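Two structures of phosphoribosylaminoimidazole-succinocarboxamide synthase from Pyrococcus horikoshii compared at one contact. The protein catalyses the ATP-dependent joining of L-aspartate to the carboxylate of 5-amino-1-(5-phospho-D-ribosyl)imidazole-4-carboxylate, a step of de novo purine biosynthesis. Structure 1 is PDB 4O84 (chain A, 2.09 Å), residues I169-F174 and C197-A202; structure 2 is PDB 3U55 (chain B, 1.90 Å), residues I169-F174 and C197-A202. Both blocks share one frame: the second was fitted to the first on N, CA, C and O of the twelve residues, RMSD 0.16 Å. Numbering follows each deposited sequence.

Structure 1 (4O84); sequences IILVDF and CRFWDA. With 5GP (guanosine-5'-monophosphate), chain C.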
# COMPACT_ATOMS: atom_id res chain seq x y z
N ILE A 169 3.28 -12.85 2.15
CA ILE A 169 3.68 -12.62 3.53
C ILE A 169 2.93 -11.41 4.13
O ILE A 169 2.98 -10.32 3.60
CB ILE A 169 5.22 -12.38 3.65
CG1 ILE A 169 6.02 -13.58 3.11
CG2 ILE A 169 5.59 -12.09 5.11
CD1 ILE A 169 7.49 -13.29 2.84
N ILE A 170 2.24 -11.65 5.24
CA ILE A 170 1.56 -10.60 6.00
C ILE A 170 2.54 -9.91 6.95
O ILE A 170 3.14 -10.55 7.85
CB ILE A 170 0.37 -11.17 6.81
CG1 ILE A 170 -0.61 -11.89 5.88
CG2 ILE A 170 -0.33 -10.07 7.61
CD1 ILE A 170 -1.46 -12.91 6.60
N LEU A 171 2.72 -8.62 6.76
CA LEU A 171 3.40 -7.84 7.77
C LEU A 171 2.40 -7.59 8.90
O LEU A 171 1.56 -6.71 8.80
CB LEU A 171 3.91 -6.52 7.20
CG LEU A 171 4.76 -5.66 8.16
CD1 LEU A 171 5.95 -6.43 8.68
CD2 LEU A 171 5.22 -4.39 7.44
N VAL A 172 2.47 -8.42 9.95
CA VAL A 172 1.54 -8.35 11.07
C VAL A 172 1.83 -7.13 11.96
O VAL A 172 0.94 -6.33 12.25
CB VAL A 172 1.56 -9.67 11.89
CG1 VAL A 172 0.89 -9.51 13.26
CG2 VAL A 172 0.90 -10.79 11.07
N ASP A 173 3.09 -6.97 12.36
CA ASP A 173 3.54 -5.79 13.10
C ASP A 173 5.07 -5.82 13.05
O ASP A 173 5.65 -6.81 12.58
CB ASP A 173 3.00 -5.76 14.55
CG ASP A 173 3.34 -7.03 15.35
OD1 ASP A 173 4.47 -7.52 15.27
OD2 ASP A 173 2.47 -7.56 16.06
N PHE A 174 5.71 -4.74 13.52
CA PHE A 174 7.16 -4.63 13.54
C PHE A 174 7.60 -3.45 14.39
O PHE A 174 6.81 -2.53 14.62
CB PHE A 174 7.77 -4.58 12.12
CG PHE A 174 7.44 -3.33 11.33
CD1 PHE A 174 8.45 -2.43 10.98
CD2 PHE A 174 6.15 -3.06 10.90
CE1 PHE A 174 8.17 -1.28 10.23
CE2 PHE A 174 5.86 -1.91 10.17
CZ PHE A 174 6.87 -1.02 9.83
N CYS A 197 10.14 -8.09 13.40
CA CYS A 197 8.86 -8.03 12.68
C CYS A 197 8.06 -9.29 12.97
O CYS A 197 8.64 -10.35 13.20
CB CYS A 197 9.07 -8.00 11.16
SG CYS A 197 10.06 -6.69 10.44
N ARG A 198 6.74 -9.20 12.91
CA ARG A 198 5.94 -10.40 12.80
C ARG A 198 5.54 -10.61 11.36
O ARG A 198 4.88 -9.75 10.75
CB ARG A 198 4.69 -10.37 13.71
CG ARG A 198 4.98 -10.73 15.16
CD ARG A 198 3.72 -11.05 15.97
NE ARG A 198 4.06 -11.24 17.39
CZ ARG A 198 3.88 -10.33 18.35
NH1 ARG A 198 3.32 -9.14 18.10
NH2 ARG A 198 4.25 -10.62 19.59
N PHE A 199 5.97 -11.75 10.81
CA PHE A 199 5.63 -12.16 9.45
C PHE A 199 4.78 -13.41 9.51
O PHE A 199 5.17 -14.40 10.18
CB PHE A 199 6.87 -12.53 8.63
CG PHE A 199 7.89 -11.42 8.47
CD1 PHE A 199 7.52 -10.13 8.10
CD2 PHE A 199 9.24 -11.71 8.63
CE1 PHE A 199 8.48 -9.15 7.93
CE2 PHE A 199 10.20 -10.74 8.45
CZ PHE A 199 9.82 -9.45 8.09
N TRP A 200 3.63 -13.39 8.84
CA TRP A 200 2.82 -14.60 8.69
C TRP A 200 2.67 -14.97 7.25
O TRP A 200 2.49 -14.10 6.39
CB TRP A 200 1.40 -14.46 9.26
CG TRP A 200 1.28 -14.22 10.75
CD1 TRP A 200 2.28 -14.24 11.71
CD2 TRP A 200 0.05 -13.97 11.49
NE1 TRP A 200 1.77 -13.97 12.96
CE2 TRP A 200 0.43 -13.80 12.89
CE3 TRP A 200 -1.29 -13.83 11.14
CZ2 TRP A 200 -0.49 -13.52 13.89
CZ3 TRP A 200 -2.22 -13.55 12.15
CH2 TRP A 200 -1.83 -13.39 13.49
N ASP A 201 2.69 -16.27 6.98
CA ASP A 201 2.32 -16.74 5.66
C ASP A 201 0.85 -16.37 5.39
O ASP A 201 -0.02 -16.59 6.24
CB ASP A 201 2.49 -18.25 5.53
CG ASP A 201 2.01 -18.75 4.20
OD1 ASP A 201 2.68 -18.49 3.18
OD2 ASP A 201 0.93 -19.36 4.15
N ALA A 202 0.59 -15.81 4.22
CA ALA A 202 -0.73 -15.31 3.88
C ALA A 202 -1.80 -16.41 3.87
O ALA A 202 -2.92 -16.18 4.36
CB ALA A 202 -0.70 -14.55 2.55
P 5GP C . 4.58 -7.09 21.08
O1P 5GP C . 3.27 -7.63 20.55
O2P 5GP C . 5.33 -8.14 21.87
O3P 5GP C . 4.46 -5.74 21.74
O5' 5GP C . 5.57 -6.75 19.84
C5' 5GP C . 5.20 -6.01 18.66
C4' 5GP C . 6.20 -6.14 17.49
O4' 5GP C . 7.39 -5.41 17.73
C3' 5GP C . 6.68 -7.57 17.21
O3' 5GP C . 6.97 -7.68 15.81
C2' 5GP C . 7.97 -7.70 17.98
O2' 5GP C . 8.85 -8.67 17.40
C1' 5GP C . 8.52 -6.28 17.89
N9 5GP C . 9.26 -5.94 19.12
C8 5GP C . 8.81 -5.20 20.15
N7 5GP C . 9.76 -5.08 21.12
C5 5GP C . 10.84 -5.76 20.72
C6 5GP C . 12.19 -6.04 21.26
O6 5GP C . 12.53 -5.58 22.36
N1 5GP C . 13.04 -6.78 20.51
C2 5GP C . 12.70 -7.28 19.30
N2 5GP C . 13.62 -8.03 18.63
N3 5GP C . 11.46 -7.06 18.74
C4 5GP C . 10.52 -6.32 19.39
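Asp173 and Arg198 meet where two antiparallel strands, 169-174 and 197-201, reach the bound GMP in the SAICAR synthetase fold; helices 143-165 and 220-232 pack on the face bearing Leu171 and Phe199. Arg198 is long enough to span from sheet to phosphate. Its CB lies 3.7 Å from Val172 CB, CG and CD run past the Asp173 carboxylate, and NE forms a salt bridge with Asp211. At the tip, Arg198 NH1 forms a salt bridge with Asp173 OD2 at 2.7 Å. Arg198 NH1 also donates to GMP O1P at 2.9 Å, while Arg198 NH2 reaches the same O1P at 3.3 Å. Asp173 CG sits between backbone N and carbonyl carbon (chi1 55°), which turns the short carboxylate to Arg198; its OD1 accepts a hydrogen bond from the ribose O3' at 2.6 Å. Further along the strands, branched Val172 sets CG2 over the Trp200 indole face, 3.4 Å from the five-membered-ring centroid, a CH-pi contact. On the other face Leu171 CD1 meets Phe199 CE1 at 3.8 Å, apolar groups suited to a buried layer.

How the two compare
The main change is the bound group. GMP is present in structure 1; a sulfate occupies this place in structure 2, so the site is filled in both. With the nucleotide go its ribose and base: the bond from O3' to Asp173(A) OD1, 2.6 Å, has no counterpart from the sulfate, and the nucleotide's contacts with Phe174(A) and Cys197(A) go too. The sulfate touches Arg198(B) alone among the residues of the two strands. There the anion contact is replaced: Arg198(A) NH1 donates to O1P at 2.9 Å, Arg198(B) NH1 to sulfate O2 at 3.1 Å. Asp173(B) keeps its place within the error, and its salt bridge to Arg198(B) persists, as do the backbone bonds from Val172(B) N to Arg198(B) O and from Ile170(B) N to Trp200(B) O. Val172(B), Trp200(B), Leu171(B) and Phe199(B) also keep their places. The carboxylate stands in the same position whether or not the ribose hydroxyl is there. What Asp173(B) lacks is that hydroxyl donor from the ligand.

Structure 2 (3U55); sequences IILVDF and CRFWDA. With SO4 (sulfate ion), chain D.
Asp173 and Arg198 pair beside a bound sulfate, the carboxylate meeting the arginine while the arginine also holds the anion. A long, positively charged side chain suits this double task. Arg198 CB rests 3.7 Å from Val172 CB, CG and CD pass along the Asp173 carboxylate, and NE forms a salt bridge with Asp211. The tip comes next: Arg198 NH1 makes a salt bridge with Asp173 OD2 at 2.9 Å. Arg198 NH1 also donates to sulfate O2 at 3.1 Å, and Arg198 NH2 reaches that same O2 at 3.3 Å. With its CG lying between backbone N and carbonyl carbon (chi1 60°), Asp173 holds its short carboxylate toward Arg198. Further along the strands, the branched Val172 places CG2 over the face of the Trp200 indole, 3.4 Å from the centroid of the five-membered ring, as a CH-pi contact. On the other face Leu171 CD1 packs 3.7 Å from Phe199 CE1, and two apolar residues fit this buried side, where Leu160 and Ile227 are neighbours.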
# COMPACT_ATOMS: atom_id res chain seq x y z
N ILE B 169 3.33 -12.84 2.13
CA ILE B 169 3.64 -12.66 3.55
C ILE B 169 2.86 -11.48 4.14
O ILE B 169 2.89 -10.39 3.57
CB ILE B 169 5.17 -12.40 3.75
CG1 ILE B 169 6.00 -13.57 3.20
CG2 ILE B 169 5.50 -12.16 5.23
CD1 ILE B 169 7.47 -13.25 3.05
N ILE B 170 2.18 -11.70 5.26
CA ILE B 170 1.45 -10.66 5.96
C ILE B 170 2.35 -9.99 6.99
O ILE B 170 2.87 -10.65 7.89
CB ILE B 170 0.19 -11.24 6.66
CG1 ILE B 170 -0.73 -11.93 5.65
CG2 ILE B 170 -0.55 -10.15 7.43
CD1 ILE B 170 -1.88 -12.69 6.27
N LEU B 171 2.55 -8.68 6.85
CA LEU B 171 3.26 -7.91 7.85
C LEU B 171 2.32 -7.62 9.00
O LEU B 171 1.46 -6.74 8.90
CB LEU B 171 3.79 -6.60 7.25
CG LEU B 171 4.61 -5.73 8.22
CD1 LEU B 171 5.88 -6.47 8.69
CD2 LEU B 171 4.96 -4.41 7.57
N VAL B 172 2.47 -8.38 10.08
CA VAL B 172 1.58 -8.27 11.23
C VAL B 172 1.89 -7.03 12.08
O VAL B 172 1.00 -6.23 12.39
CB VAL B 172 1.63 -9.56 12.07
CG1 VAL B 172 1.03 -9.34 13.46
CG2 VAL B 172 0.94 -10.71 11.32
N ASP B 173 3.16 -6.91 12.45
CA ASP B 173 3.67 -5.73 13.15
C ASP B 173 5.19 -5.67 12.97
O ASP B 173 5.78 -6.61 12.42
CB ASP B 173 3.26 -5.70 14.64
CG ASP B 173 3.77 -6.91 15.44
OD1 ASP B 173 4.97 -7.28 15.35
OD2 ASP B 173 2.97 -7.47 16.21
N PHE B 174 5.81 -4.58 13.41
CA PHE B 174 7.27 -4.46 13.40
C PHE B 174 7.72 -3.35 14.34
O PHE B 174 6.93 -2.47 14.70
CB PHE B 174 7.83 -4.25 11.98
CG PHE B 174 7.36 -3.00 11.31
CD1 PHE B 174 8.14 -1.85 11.32
CD2 PHE B 174 6.12 -2.96 10.67
CE1 PHE B 174 7.71 -0.67 10.71
CE2 PHE B 174 5.67 -1.79 10.04
CZ PHE B 174 6.47 -0.63 10.07
N CYS B 197 10.14 -8.10 13.43
CA CYS B 197 8.85 -8.04 12.73
C CYS B 197 8.08 -9.32 13.02
O CYS B 197 8.68 -10.37 13.26
CB CYS B 197 9.05 -7.96 11.22
SG CYS B 197 10.07 -6.63 10.58
N ARG B 198 6.76 -9.22 12.99
CA ARG B 198 5.94 -10.43 12.86
C ARG B 198 5.53 -10.62 11.41
O ARG B 198 4.95 -9.72 10.79
CB ARG B 198 4.73 -10.40 13.81
CG ARG B 198 5.11 -10.72 15.24
CD ARG B 198 3.89 -10.78 16.15
NE ARG B 198 4.29 -11.12 17.52
CZ ARG B 198 4.62 -10.22 18.45
NH1 ARG B 198 4.57 -8.92 18.18
NH2 ARG B 198 4.98 -10.62 19.66
N PHE B 199 5.89 -11.78 10.87
CA PHE B 199 5.60 -12.17 9.49
C PHE B 199 4.76 -13.44 9.50
O PHE B 199 5.19 -14.45 10.06
CB PHE B 199 6.90 -12.51 8.74
CG PHE B 199 7.88 -11.38 8.57
CD1 PHE B 199 7.48 -10.11 8.14
CD2 PHE B 199 9.24 -11.61 8.77
CE1 PHE B 199 8.41 -9.09 7.94
CE2 PHE B 199 10.19 -10.59 8.58
CZ PHE B 199 9.77 -9.33 8.16
N TRP B 200 3.58 -13.41 8.88
CA TRP B 200 2.73 -14.61 8.76
C TRP B 200 2.60 -15.02 7.30
O TRP B 200 2.46 -14.17 6.42
CB TRP B 200 1.33 -14.36 9.33
CG TRP B 200 1.24 -14.22 10.82
CD1 TRP B 200 2.27 -14.27 11.73
CD2 TRP B 200 0.05 -13.96 11.58
NE1 TRP B 200 1.78 -14.07 13.00
CE2 TRP B 200 0.42 -13.89 12.94
CE3 TRP B 200 -1.30 -13.79 11.24
CZ2 TRP B 200 -0.50 -13.65 13.96
CZ3 TRP B 200 -2.22 -13.56 12.26
CH2 TRP B 200 -1.81 -13.49 13.60
N ASP B 201 2.62 -16.33 7.03
CA ASP B 201 2.32 -16.80 5.67
C ASP B 201 0.89 -16.38 5.31
O ASP B 201 -0.02 -16.53 6.12
CB ASP B 201 2.47 -18.31 5.56
CG ASP B 201 2.01 -18.84 4.21
OD1 ASP B 201 2.65 -18.50 3.19
OD2 ASP B 201 1.00 -19.56 4.16
N ALA B 202 0.70 -15.85 4.10
CA ALA B 202 -0.62 -15.35 3.69
C ALA B 202 -1.65 -16.47 3.58
O ALA B 202 -2.82 -16.28 3.90
CB ALA B 202 -0.53 -14.58 2.38
S SO4 D . 5.10 -7.12 21.44
O1 SO4 D . 3.80 -7.34 20.84
O2 SO4 D . 6.15 -7.70 20.61
O3 SO4 D . 5.30 -5.68 21.60
O4 SO4 D . 5.15 -7.77 22.75